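PDB 3OEP: putative uncharacterized protein TTHA0988 from Thermus thermophilus, which is of unknown function but is a homologue of KipI and KipA built from cyclophilin-like domains, and is probably not the allophanate hydrolase it was once taken for. Local coordinates for residues G118-F123 against I159-S164; R144-A149 against W168-T173; G246-G251 against D352-I357. All coordinates share one frame; numbering follows the deposited sequence.

Contact 1. Residues G118-F123 against I159-S164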
ATOM      1  N   GLY A 118       2.080  -8.985  -7.054  1.00 17.89           N
ATOM      2  CA  GLY A 118       2.118  -7.782  -6.241  1.00 19.73           C
ATOM      3  C   GLY A 118       2.004  -7.930  -4.742  1.00 22.45           C
ATOM      4  O   GLY A 118       1.622  -6.974  -4.069  1.00 25.40           O
ATOM      5  N   PHE A 119       2.368  -9.087  -4.188  1.00 19.53           N
ATOM      6  CA  PHE A 119       2.442  -9.195  -2.727  1.00 22.24           C
ATOM      7  C   PHE A 119       3.316  -8.053  -2.176  1.00 21.97           C
ATOM      8  O   PHE A 119       3.008  -7.433  -1.151  1.00 21.86           O
ATOM      9  CB  PHE A 119       2.992 -10.553  -2.302  1.00 23.28           C
ATOM     10  CG  PHE A 119       2.955 -10.771  -0.823  1.00 26.80           C
ATOM     11  CD1 PHE A 119       4.095 -10.581  -0.051  1.00 32.91           C
ATOM     12  CD2 PHE A 119       1.772 -11.139  -0.193  1.00 31.09           C
ATOM     13  CE1 PHE A 119       4.059 -10.775   1.327  1.00 33.61           C
ATOM     14  CE2 PHE A 119       1.726 -11.330   1.178  1.00 32.71           C
ATOM     15  CZ  PHE A 119       2.870 -11.148   1.939  1.00 35.25           C
ATOM     16  N   THR A 120       4.423  -7.811  -2.869  1.00 19.95           N
ATOM     17  CA  THR A 120       5.105  -6.516  -2.869  1.00 19.07           C
ATOM     18  C   THR A 120       5.168  -6.143  -4.348  1.00 17.22           C
ATOM     19  O   THR A 120       4.989  -7.015  -5.198  1.00 16.92           O
ATOM     20  CB  THR A 120       6.521  -6.595  -2.259  1.00 20.56           C
ATOM     21  OG1 THR A 120       7.334  -7.505  -3.009  1.00 21.17           O
ATOM     22  CG2 THR A 120       6.463  -7.068  -0.809  1.00 21.59           C
ATOM     23  N   PRO A 121       5.401  -4.862  -4.679  1.00 15.96           N
ATOM     24  CA  PRO A 121       5.372  -4.487  -6.095  1.00 15.59           C
ATOM     25  C   PRO A 121       6.199  -5.413  -7.007  1.00 15.66           C
ATOM     26  O   PRO A 121       7.375  -5.647  -6.754  1.00 16.53           O
ATOM     27  CB  PRO A 121       5.921  -3.060  -6.076  1.00 17.74           C
ATOM     28  CG  PRO A 121       5.423  -2.531  -4.773  1.00 17.61           C
ATOM     29  CD  PRO A 121       5.525  -3.680  -3.808  1.00 17.23           C
ATOM     30  N   GLY A 122       5.553  -5.965  -8.032  1.00 15.09           N
ATOM     31  CA  GLY A 122       6.232  -6.812  -9.014  1.00 15.26           C
ATOM     32  C   GLY A 122       6.463  -8.266  -8.631  1.00 15.72           C
ATOM     33  O   GLY A 122       6.976  -9.034  -9.446  1.00 16.45           O
ATOM     34  N   PHE A 123       6.068  -8.654  -7.416  1.00 14.01           N
ATOM     35  CA  PHE A 123       6.260 -10.029  -6.898  1.00 13.18           C
ATOM     36  C   PHE A 123       5.293 -10.995  -7.585  1.00 13.81           C
ATOM     37  O   PHE A 123       4.086 -10.884  -7.385  1.00 13.89           O
ATOM     38  CB  PHE A 123       5.979 -10.027  -5.389  1.00 12.14           C
ATOM     39  CG  PHE A 123       6.483 -11.246  -4.637  1.00 16.54           C
ATOM     40  CD1 PHE A 123       6.244 -12.536  -5.083  1.00 24.61           C
ATOM     41  CD2 PHE A 123       7.147 -11.083  -3.430  1.00 24.48           C
ATOM     42  CE1 PHE A 123       6.702 -13.640  -4.363  1.00 25.85           C
ATOM     43  CE2 PHE A 123       7.600 -12.179  -2.707  1.00 25.64           C
ATOM     44  CZ  PHE A 123       7.383 -13.458  -3.180  1.00 20.86           C
ATOM     45  N   ILE A 159       9.330 -14.898  -6.808  1.00 13.08           N
ATOM     46  CA  ILE A 159      10.586 -14.160  -6.852  1.00 12.44           C
ATOM     47  C   ILE A 159      10.407 -12.888  -6.033  1.00 13.98           C
ATOM     48  O   ILE A 159       9.555 -12.068  -6.353  1.00 12.69           O
ATOM     49  CB  ILE A 159      10.989 -13.778  -8.287  1.00 13.55           C
ATOM     50  CG1 ILE A 159      11.002 -15.014  -9.200  1.00 14.70           C
ATOM     51  CG2 ILE A 159      12.363 -13.089  -8.273  1.00 13.63           C
ATOM     52  CD1 ILE A 159      11.099 -14.703 -10.671  1.00 16.35           C
ATOM     53  N   TYR A 160      11.183 -12.748  -4.963  1.00 13.89           N
ATOM     54  CA  TYR A 160      11.138 -11.543  -4.122  1.00 14.78           C
ATOM     55  C   TYR A 160      11.825 -10.407  -4.894  1.00 15.50           C
ATOM     56  O   TYR A 160      13.020 -10.483  -5.143  1.00 16.68           O
ATOM     57  CB  TYR A 160      11.847 -11.793  -2.782  1.00 15.69           C
ATOM     58  CG  TYR A 160      11.121 -12.728  -1.840  1.00 15.10           C
ATOM     59  CD1 TYR A 160      10.428 -12.240  -0.736  1.00 18.98           C
ATOM     60  CD2 TYR A 160      11.130 -14.109  -2.041  1.00 16.07           C
ATOM     61  CE1 TYR A 160       9.756 -13.094   0.135  1.00 20.54           C
ATOM     62  CE2 TYR A 160      10.459 -14.975  -1.173  1.00 18.36           C
ATOM     63  CZ  TYR A 160       9.769 -14.459  -0.089  1.00 20.69           C
ATOM     64  OH  TYR A 160       9.105 -15.302   0.775  1.00 20.86           O
ATOM     65  N   PRO A 161      11.084  -9.348  -5.284  1.00 14.60           N
ATOM     66  CA  PRO A 161      11.727  -8.278  -6.063  1.00 15.34           C
ATOM     67  C   PRO A 161      12.561  -7.318  -5.212  1.00 16.36           C
ATOM     68  O   PRO A 161      13.476  -6.669  -5.730  1.00 17.53           O
ATOM     69  CB  PRO A 161      10.539  -7.521  -6.679  1.00 17.54           C
ATOM     70  CG  PRO A 161       9.330  -8.364  -6.408  1.00 20.36           C
ATOM     71  CD  PRO A 161       9.630  -9.133  -5.180  1.00 17.11           C
ATOM     72  N   LEU A 162      12.207  -7.233  -3.933  1.00 15.61           N
ATOM     73  CA  LEU A 162      12.791  -6.314  -2.969  1.00 19.69           C
ATOM     74  C   LEU A 162      13.002  -7.086  -1.668  1.00 18.61           C
ATOM     75  O   LEU A 162      12.300  -8.078  -1.422  1.00 18.24           O
ATOM     76  CB  LEU A 162      11.816  -5.165  -2.679  1.00 20.02           C
ATOM     77  CG  LEU A 162      11.351  -4.278  -3.842  1.00 27.94           C
ATOM     78  CD1 LEU A 162       9.837  -4.086  -3.829  1.00 30.32           C
ATOM     79  CD2 LEU A 162      12.049  -2.942  -3.807  1.00 27.19           C
ATOM     80  N   PRO A 163      13.941  -6.634  -0.823  1.00 18.91           N
ATOM     81  CA  PRO A 163      14.084  -7.288   0.475  1.00 21.16           C
ATOM     82  C   PRO A 163      12.800  -7.178   1.284  1.00 23.64           C
ATOM     83  O   PRO A 163      12.179  -6.113   1.320  1.00 24.26           O
ATOM     84  CB  PRO A 163      15.218  -6.510   1.152  1.00 22.65           C
ATOM     85  CG  PRO A 163      15.926  -5.806   0.061  1.00 24.65           C
ATOM     86  CD  PRO A 163      14.910  -5.537  -0.996  1.00 20.09           C
ATOM     87  N   SER A 164      12.386  -8.279   1.897  1.00 25.31           N
ATOM     88  CA  SER A 164      11.184  -8.283   2.719  1.00 26.90           C
ATOM     89  C   SER A 164      11.158  -9.497   3.636  1.00 28.37           C
ATOM     90  O   SER A 164      11.918 -10.453   3.432  1.00 25.18           O
ATOM     91  CB  SER A 164       9.921  -8.260   1.849  1.00 27.46           C
ATOM     92  OG  SER A 164       9.656  -9.523   1.266  1.00 33.52           O
TER
HETATM   93  O   HOH W   1       9.590  -8.729  -1.727  1.00 23.75           O
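A type II beta turn from T120 to F123, closed by F123 N donating to T120 O at 3.0 Å, packs against an irregular run in which P161 comes closest to F123, with 5.8 Å between their CA atoms. The ring of P161 pushes into the turn: its CG lies 3.4 Å from P121 O and equally near F123 N, while its CD meets T120 OG1 and the ring of F123. F123 has CG anti to its backbone N (chi1 -164°), which swings the phenyl group alongside Y160. One phenyl face receives I159 O over its centre. The ring edge turns to the tyrosine face in an edge-to-face pair, planes at 64°, with F123 CE2 3.4 Å from Y160 CD1. Both loops belong to the cyclophilin-like, probably KipI-like, domain, where they follow strands 112-117 and 156-159 of one sheet. An alanine in place of F123 would remove the ring between I159 O, P161 and Y160 and would probably loosen the hold on the tyrosine ring. On the polar side a water joins T120 OG1 at 2.9 Å to S164 OG and donates to L162 O, linking the loops where their own polar atoms do not bond directly.

Contact 2. Residues R144-A149 against W168-T173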
ATOM      1  N   ARG A 144      14.189 -10.850   6.972  0.50 29.84           N
ATOM      2  CA  ARG A 144      14.656 -10.232   5.730  0.50 28.65           C
ATOM      3  C   ARG A 144      15.158 -11.254   4.707  0.50 26.47           C
ATOM      4  O   ARG A 144      16.288 -11.736   4.798  0.50 28.37           O
ATOM      5  CB  ARG A 144      15.759  -9.217   6.028  0.50 29.81           C
ATOM      6  CG  ARG A 144      15.976  -8.191   4.923  0.50 31.39           C
ATOM      7  CD  ARG A 144      16.941  -7.106   5.376  0.50 32.40           C
ATOM      8  NE  ARG A 144      17.038  -6.001   4.424  0.50 33.17           N
ATOM      9  CZ  ARG A 144      16.154  -5.012   4.336  0.50 33.39           C
ATOM     10  NH1 ARG A 144      15.094  -4.993   5.133  0.50 36.58           N
ATOM     11  NH2 ARG A 144      16.326  -4.047   3.445  0.50 32.92           N
ATOM     12  N   VAL A 145      14.313 -11.554   3.725  1.00 22.58           N
ATOM     13  CA  VAL A 145      14.698 -12.371   2.582  1.00 19.74           C
ATOM     14  C   VAL A 145      15.354 -11.389   1.604  1.00 19.00           C
ATOM     15  O   VAL A 145      14.859 -10.278   1.428  1.00 19.64           O
ATOM     16  CB  VAL A 145      13.471 -13.031   1.936  1.00 19.39           C
ATOM     17  CG1 VAL A 145      13.841 -13.715   0.610  1.00 17.62           C
ATOM     18  CG2 VAL A 145      12.826 -14.033   2.913  1.00 19.31           C
ATOM     19  N   PRO A 146      16.476 -11.776   0.979  1.00 18.30           N
ATOM     20  CA  PRO A 146      17.135 -10.814   0.091  1.00 17.89           C
ATOM     21  C   PRO A 146      16.371 -10.570  -1.210  1.00 16.45           C
ATOM     22  O   PRO A 146      15.622 -11.437  -1.660  1.00 14.96           O
ATOM     23  CB  PRO A 146      18.496 -11.467  -0.184  1.00 19.95           C
ATOM     24  CG  PRO A 146      18.301 -12.909   0.082  1.00 20.72           C
ATOM     25  CD  PRO A 146      17.252 -13.020   1.134  1.00 19.84           C
ATOM     26  N   ALA A 147      16.564  -9.392  -1.806  1.00 14.58           N
ATOM     27  CA  ALA A 147      16.038  -9.108  -3.132  1.00 15.57           C
ATOM     28  C   ALA A 147      16.520 -10.181  -4.094  1.00 14.69           C
ATOM     29  O   ALA A 147      17.663 -10.643  -3.991  1.00 15.48           O
ATOM     30  CB  ALA A 147      16.495  -7.732  -3.612  1.00 16.52           C
ATOM     31  N   HIS A 148      15.624 -10.567  -5.002  1.00 14.31           N
ATOM     32  CA  HIS A 148      15.878 -11.518  -6.096  1.00 12.27           C
ATOM     33  C   HIS A 148      15.874 -12.984  -5.675  1.00 12.91           C
ATOM     34  O   HIS A 148      16.146 -13.865  -6.498  1.00 12.96           O
ATOM     35  CB  HIS A 148      17.153 -11.171  -6.868  1.00 12.85           C
ATOM     36  CG  HIS A 148      17.288  -9.713  -7.164  1.00 11.36           C
ATOM     37  ND1 HIS A 148      16.320  -9.002  -7.840  1.00 13.15           N
ATOM     38  CD2 HIS A 148      18.250  -8.821  -6.832  1.00 12.95           C
ATOM     39  CE1 HIS A 148      16.694  -7.740  -7.935  1.00 13.28           C
ATOM     40  NE2 HIS A 148      17.865  -7.604  -7.337  1.00 15.24           N
ATOM     41  N   ALA A 149      15.524 -13.252  -4.421  1.00 11.93           N
ATOM     42  CA  ALA A 149      15.397 -14.626  -3.942  1.00 13.30           C
ATOM     43  C   ALA A 149      14.277 -15.347  -4.690  1.00 12.16           C
ATOM     44  O   ALA A 149      13.188 -14.803  -4.884  1.00 12.65           O
ATOM     45  CB  ALA A 149      15.139 -14.653  -2.431  1.00 13.90           C
ATOM     46  N   TRP A 168       8.854 -18.423   2.717  1.00 19.37           N
ATOM     47  CA  TRP A 168       8.976 -19.399   1.629  1.00 17.97           C
ATOM     48  C   TRP A 168      10.381 -20.002   1.620  1.00 17.95           C
ATOM     49  O   TRP A 168      11.317 -19.444   2.203  1.00 17.73           O
ATOM     50  CB  TRP A 168       8.603 -18.769   0.280  1.00 18.46           C
ATOM     51  CG  TRP A 168       7.118 -18.574   0.108  1.00 19.04           C
ATOM     52  CD1 TRP A 168       6.176 -18.513   1.098  1.00 20.10           C
ATOM     53  CD2 TRP A 168       6.408 -18.406  -1.127  1.00 16.66           C
ATOM     54  NE1 TRP A 168       4.929 -18.326   0.560  1.00 20.78           N
ATOM     55  CE2 TRP A 168       5.041 -18.252  -0.804  1.00 19.28           C
ATOM     56  CE3 TRP A 168       6.795 -18.367  -2.473  1.00 19.12           C
ATOM     57  CZ2 TRP A 168       4.059 -18.063  -1.777  1.00 20.92           C
ATOM     58  CZ3 TRP A 168       5.816 -18.179  -3.441  1.00 19.97           C
ATOM     59  CH2 TRP A 168       4.463 -18.031  -3.086  1.00 21.67           C
ATOM     60  N   ASN A 169      10.503 -21.172   0.998  1.00 15.73           N
ATOM     61  CA  ASN A 169      11.749 -21.929   1.000  1.00 15.13           C
ATOM     62  C   ASN A 169      12.653 -21.428  -0.122  1.00 14.04           C
ATOM     63  O   ASN A 169      12.302 -21.530  -1.299  1.00 14.02           O
ATOM     64  CB  ASN A 169      11.455 -23.417   0.823  1.00 14.93           C
ATOM     65  CG  ASN A 169      10.576 -23.974   1.927  1.00 17.58           C
ATOM     66  OD1 ASN A 169      11.034 -24.173   3.054  1.00 18.96           O
ATOM     67  ND2 ASN A 169       9.301 -24.235   1.610  1.00 17.04           N
ATOM     68  N   LEU A 170      13.810 -20.884   0.249  1.00 14.42           N
ATOM     69  CA  LEU A 170      14.687 -20.185  -0.696  1.00 13.65           C
ATOM     70  C   LEU A 170      15.595 -21.155  -1.448  1.00 12.60           C
ATOM     71  O   LEU A 170      16.458 -21.807  -0.849  1.00 13.53           O
ATOM     72  CB  LEU A 170      15.537 -19.141   0.032  1.00 13.64           C
ATOM     73  CG  LEU A 170      14.803 -18.172   0.958  1.00 14.45           C
ATOM     74  CD1 LEU A 170      15.795 -17.129   1.499  1.00 16.32           C
ATOM     75  CD2 LEU A 170      13.629 -17.495   0.262  1.00 14.86           C
ATOM     76  N   LEU A 171      15.386 -21.245  -2.758  1.00 12.02           N
ATOM     77  CA  LEU A 171      16.122 -22.168  -3.619  1.00 11.78           C
ATOM     78  C   LEU A 171      17.259 -21.508  -4.399  1.00 13.64           C
ATOM     79  O   LEU A 171      18.226 -22.174  -4.766  1.00 13.57           O
ATOM     80  CB  LEU A 171      15.177 -22.818  -4.631  1.00 12.40           C
ATOM     81  CG  LEU A 171      13.996 -23.606  -4.087  1.00 13.42           C
ATOM     82  CD1 LEU A 171      13.352 -24.404  -5.211  1.00 18.19           C
ATOM     83  CD2 LEU A 171      14.451 -24.521  -2.943  1.00 15.29           C
ATOM     84  N   GLY A 172      17.140 -20.217  -4.676  1.00 13.00           N
ATOM     85  CA  GLY A 172      18.161 -19.543  -5.453  1.00 13.05           C
ATOM     86  C   GLY A 172      17.964 -18.055  -5.593  1.00 13.12           C
ATOM     87  O   GLY A 172      17.201 -17.435  -4.841  1.00 12.89           O
ATOM     88  N   THR A 173      18.672 -17.497  -6.570  1.00 12.38           N
ATOM     89  CA  THR A 173      18.734 -16.065  -6.808  1.00 14.15           C
ATOM     90  C   THR A 173      18.451 -15.790  -8.282  1.00 13.82           C
ATOM     91  O   THR A 173      19.123 -16.334  -9.152  1.00 13.89           O
ATOM     92  CB  THR A 173      20.140 -15.532  -6.493  1.00 14.99           C
ATOM     93  OG1 THR A 173      20.495 -15.866  -5.144  1.00 17.18           O
ATOM     94  CG2 THR A 173      20.206 -14.018  -6.685  1.00 16.43           C
TER
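In the sheet of the cyclophilin-like domain, strand 169-174 carries a classic beta bulge, where L171 and G172 both face V150, and beside it a type II beta turn, P146 to A149, leads into the neighbouring strand 149-153. At the mouth of this antiparallel pairing A149 and T173 form a non-hydrogen-bonded pair with CA atoms 4.6 Å apart. Such a pair brings alpha carbons close to carbonyls, and two CA-H...O contacts result: T173 CA lies 3.4 Å from H148 O, and A149 CA approaches G172 O in the same manner. The turn itself is closed by a weak bond from A149 N to P146 O, and H148 takes up the positive phi (79°) of its third position.

Apolar side chains pack between the turn and strand 169-174. L170 and V145 reach toward each other tip to tip, V145 CG1 standing 3.8 Å from L170 CD2. V145 places that methyl anti to its backbone N (chi1 171°), whereas L170 sets CG anti to its carbonyl carbon (chi1 -50°), which points its forked end at V145. Both leucine methyls meet V145 CG1; CD2 also reaches A149 CB, and CD1 comes marginally near P146 CD. The polar ends are satisfied beyond the pair, H148 NE2 by P206 O and T173 OG1 by D85 OD1. T173 holds OG1 anti to its carbonyl carbon and CG2 anti to its backbone N, and this methyl ends 4.2 Å from H148 CB.

Contact 3. Residues G246-G251 against D352-I357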
ATOM      1  N   GLY A 246       0.763  -4.598  -7.562  1.00 13.79           N
ATOM      2  CA  GLY A 246       1.233  -4.521  -6.183  1.00 13.60           C
ATOM      3  C   GLY A 246       1.405  -3.120  -5.633  1.00 14.57           C
ATOM      4  O   GLY A 246       1.975  -2.949  -4.561  1.00 15.61           O
ATOM      5  N   LEU A 247       0.919  -2.111  -6.361  1.00 14.26           N
ATOM      6  CA  LEU A 247       1.088  -0.725  -5.951  1.00 13.88           C
ATOM      7  C   LEU A 247      -0.056  -0.299  -5.045  1.00 14.93           C
ATOM      8  O   LEU A 247      -1.225  -0.400  -5.418  1.00 15.30           O
ATOM      9  CB  LEU A 247       1.174   0.186  -7.176  1.00 13.61           C
ATOM     10  CG  LEU A 247       2.390  -0.065  -8.065  1.00 16.41           C
ATOM     11  CD1 LEU A 247       2.226   0.654  -9.397  1.00 22.67           C
ATOM     12  CD2 LEU A 247       3.673   0.348  -7.359  1.00 17.79           C
ATOM     13  N   ALA A 248       0.292   0.164  -3.848  1.00 16.08           N
ATOM     14  CA  ALA A 248      -0.697   0.566  -2.847  1.00 17.16           C
ATOM     15  C   ALA A 248      -1.430   1.836  -3.266  1.00 15.67           C
ATOM     16  O   ALA A 248      -0.936   2.610  -4.087  1.00 15.51           O
ATOM     17  CB  ALA A 248      -0.014   0.779  -1.493  1.00 18.51           C
ATOM     18  N   ARG A 249      -2.608   2.046  -2.685  1.00 15.35           N
ATOM     19  CA  ARG A 249      -3.374   3.267  -2.898  1.00 16.27           C
ATOM     20  C   ARG A 249      -2.571   4.484  -2.449  1.00 13.97           C
ATOM     21  O   ARG A 249      -2.526   5.503  -3.140  1.00 15.50           O
ATOM     22  CB  ARG A 249      -4.681   3.200  -2.103  1.00 17.52           C
ATOM     23  CG  ARG A 249      -5.535   4.456  -2.145  1.00 19.44           C
ATOM     24  CD  ARG A 249      -5.880   4.888  -3.555  1.00 20.60           C
ATOM     25  NE  ARG A 249      -6.163   3.747  -4.410  1.00 26.99           N
ATOM     26  CZ  ARG A 249      -7.248   2.985  -4.334  1.00 26.91           C
ATOM     27  NH1 ARG A 249      -8.200   3.228  -3.433  1.00 32.66           N
ATOM     28  NH2 ARG A 249      -7.379   1.953  -5.163  1.00 28.83           N
ATOM     29  N   SER A 250      -1.947   4.366  -1.279  1.00 14.59           N
ATOM     30  CA  SER A 250      -1.202   5.469  -0.681  1.00 12.45           C
ATOM     31  C   SER A 250      -2.127   6.690  -0.535  1.00 13.59           C
ATOM     32  O   SER A 250      -3.315   6.533  -0.261  1.00 12.23           O
ATOM     33  CB  SER A 250       0.064   5.765  -1.494  1.00 13.84           C
ATOM     34  OG  SER A 250       0.892   6.728  -0.856  1.00 15.93           O
ATOM     35  N   GLY A 251      -1.606   7.897  -0.725  1.00 14.67           N
ATOM     36  CA  GLY A 251      -2.394   9.096  -0.481  1.00 15.78           C
ATOM     37  C   GLY A 251      -2.464   9.409   1.008  1.00 13.80           C
ATOM     38  O   GLY A 251      -1.743   8.811   1.805  1.00 12.85           O
ATOM     39  N   ASP A 352       5.149   5.138  -2.712  1.00 18.50           N
ATOM     40  CA  ASP A 352       4.900   3.742  -2.375  1.00 18.12           C
ATOM     41  C   ASP A 352       6.189   3.253  -1.758  1.00 18.26           C
ATOM     42  O   ASP A 352       7.082   2.787  -2.468  1.00 17.99           O
ATOM     43  CB  ASP A 352       4.545   2.907  -3.602  1.00 19.21           C
ATOM     44  CG  ASP A 352       4.035   1.522  -3.231  1.00 19.83           C
ATOM     45  OD1 ASP A 352       4.587   0.899  -2.294  1.00 21.18           O
ATOM     46  OD2 ASP A 352       3.065   1.063  -3.860  1.00 19.96           O
ATOM     47  N   LEU A 353       6.296   3.387  -0.439  1.00 18.80           N
ATOM     48  CA  LEU A 353       7.559   3.135   0.243  1.00 17.94           C
ATOM     49  C   LEU A 353       7.969   1.663   0.136  1.00 19.36           C
ATOM     50  O   LEU A 353       9.154   1.358   0.013  1.00 19.11           O
ATOM     51  CB  LEU A 353       7.500   3.591   1.708  1.00 18.03           C
ATOM     52  CG  LEU A 353       7.191   5.067   1.967  1.00 19.99           C
ATOM     53  CD1 LEU A 353       7.239   5.350   3.468  1.00 25.54           C
ATOM     54  CD2 LEU A 353       8.154   5.971   1.214  1.00 20.18           C
ATOM     55  N   ARG A 354       6.988   0.760   0.150  1.00 18.72           N
ATOM     56  CA  ARG A 354       7.242  -0.655  -0.095  1.00 18.22           C
ATOM     57  C   ARG A 354       7.935  -0.867  -1.446  1.00 18.86           C
ATOM     58  O   ARG A 354       8.865  -1.668  -1.554  1.00 19.50           O
ATOM     59  CB  ARG A 354       5.927  -1.453  -0.031  1.00 17.60           C
ATOM     60  CG  ARG A 354       6.104  -2.956  -0.111  1.00 18.46           C
ATOM     61  CD  ARG A 354       4.785  -3.711   0.021  1.00 20.49           C
ATOM     62  NE  ARG A 354       4.171  -3.538   1.339  1.00 18.78           N
ATOM     63  CZ  ARG A 354       3.118  -2.768   1.622  1.00 20.22           C
ATOM     64  NH1 ARG A 354       2.675  -2.705   2.880  1.00 18.91           N
ATOM     65  NH2 ARG A 354       2.491  -2.065   0.682  1.00 20.20           N
ATOM     66  N   GLY A 355       7.484  -0.138  -2.466  1.00 16.32           N
ATOM     67  CA  GLY A 355       8.058  -0.235  -3.810  1.00 17.18           C
ATOM     68  C   GLY A 355       9.229   0.694  -4.094  1.00 17.49           C
ATOM     69  O   GLY A 355       9.686   0.771  -5.237  1.00 19.06           O
ATOM     70  N   ARG A 356       9.711   1.396  -3.066  1.00 16.28           N
ATOM     71  CA  ARG A 356      10.765   2.406  -3.208  1.00 17.16           C
ATOM     72  C   ARG A 356      10.430   3.453  -4.280  1.00 17.69           C
ATOM     73  O   ARG A 356      11.289   3.872  -5.061  1.00 18.47           O
ATOM     74  CB  ARG A 356      12.122   1.737  -3.453  1.00 18.72           C
ATOM     75  CG  ARG A 356      12.533   0.811  -2.317  1.00 20.29           C
ATOM     76  CD  ARG A 356      13.908   0.210  -2.524  1.00 23.40           C
ATOM     77  NE  ARG A 356      14.289  -0.641  -1.398  1.00 26.60           N
ATOM     78  CZ  ARG A 356      15.443  -1.296  -1.296  1.00 28.59           C
ATOM     79  NH1 ARG A 356      16.355  -1.221  -2.258  1.00 30.36           N
ATOM     80  NH2 ARG A 356      15.684  -2.042  -0.222  1.00 32.04           N
ATOM     81  N   ILE A 357       9.161   3.856  -4.307  1.00 14.62           N
ATOM     82  CA  ILE A 357       8.696   4.938  -5.147  1.00 15.55           C
ATOM     83  C   ILE A 357       8.522   6.129  -4.204  1.00 16.00           C
ATOM     84  O   ILE A 357       7.700   6.097  -3.283  1.00 15.27           O
ATOM     85  CB  ILE A 357       7.380   4.579  -5.850  1.00 18.00           C
ATOM     86  CG1 ILE A 357       7.593   3.405  -6.817  1.00 20.56           C
ATOM     87  CG2 ILE A 357       6.817   5.787  -6.612  1.00 16.77           C
ATOM     88  CD1 ILE A 357       6.325   2.655  -7.138  1.00 26.42           C
TER
HETATM   89  O   HOH W   2       3.056  -1.581  -2.148  1.00 13.83           O
HETATM   90  O   HOH W   3       1.506   2.950  -4.996  1.00 15.47           O
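The carboxylate of D352 is approached from above its plane at both oxygens, while the guanidinium of R354 meets a water at its edge, in plane, with A248 CB near the same plane. D352 has CG anti to its backbone N (chi1 -169°), which carries the group across to the backbone of 246-251. There OD2 accepts from A248 N at 2.9 Å, the N-H pointing to it at 152°, with the donor 28° out of the carboxylate plane. The other oxygen serves its own loop: OD1 takes G355 N at 3.1 Å in an Asx motif. That bond braces the type I turn from L353 to R356. Backbone bonds from D352 N to I357 O and from I357 N to D352 O close the loop on itself, with R356 and I357 facing D352 as a G1 beta bulge. Two waters extend the grip. One donates to A248 O and to D352 OD2, at 2.7 Å from the latter; another accepts from R354 NH2 and lies within hydrogen-bonding distance of G246 O and D352 OD1. With so many donors converging, the carboxylate is likely to stay ionised. R354 NH1 binds D459 O, tying the loop to a further part of the chain. Next to the carboxylate, L247 crosses I357 at about a right angle, L247 CD2 touching I357 CD1 at 3.5 Å and also lying 3.6 Å from D352 OD2.

How the contacts relate
Contacts 1 and 2 interlace along the chain within one cyclophilin-like domain, their centres about 10 Å apart. Probable backbone hydrogen bonds join them, H148 N to Y160 O at 2.6 Å and V145 N to S164 O at 2.7 Å, so segment 144-149 is held to segment 159-164 at two points. Contact 3 comes later in the chain, its centre about 12 Å from that of contact 1, which packs directly against it: P121 CG is 3.5 Å from G246 O, and L162 CD1 equally near R354 O. Contact 2 is farther from contact 3, about 21 Å between centres, though R144 NH2 and R356 NH2, of like charge, come within 4.2 Å. A glycerol, probably from the crystallisation liquor, hydrogen-bonds to Y160 OH and may mark a pocket.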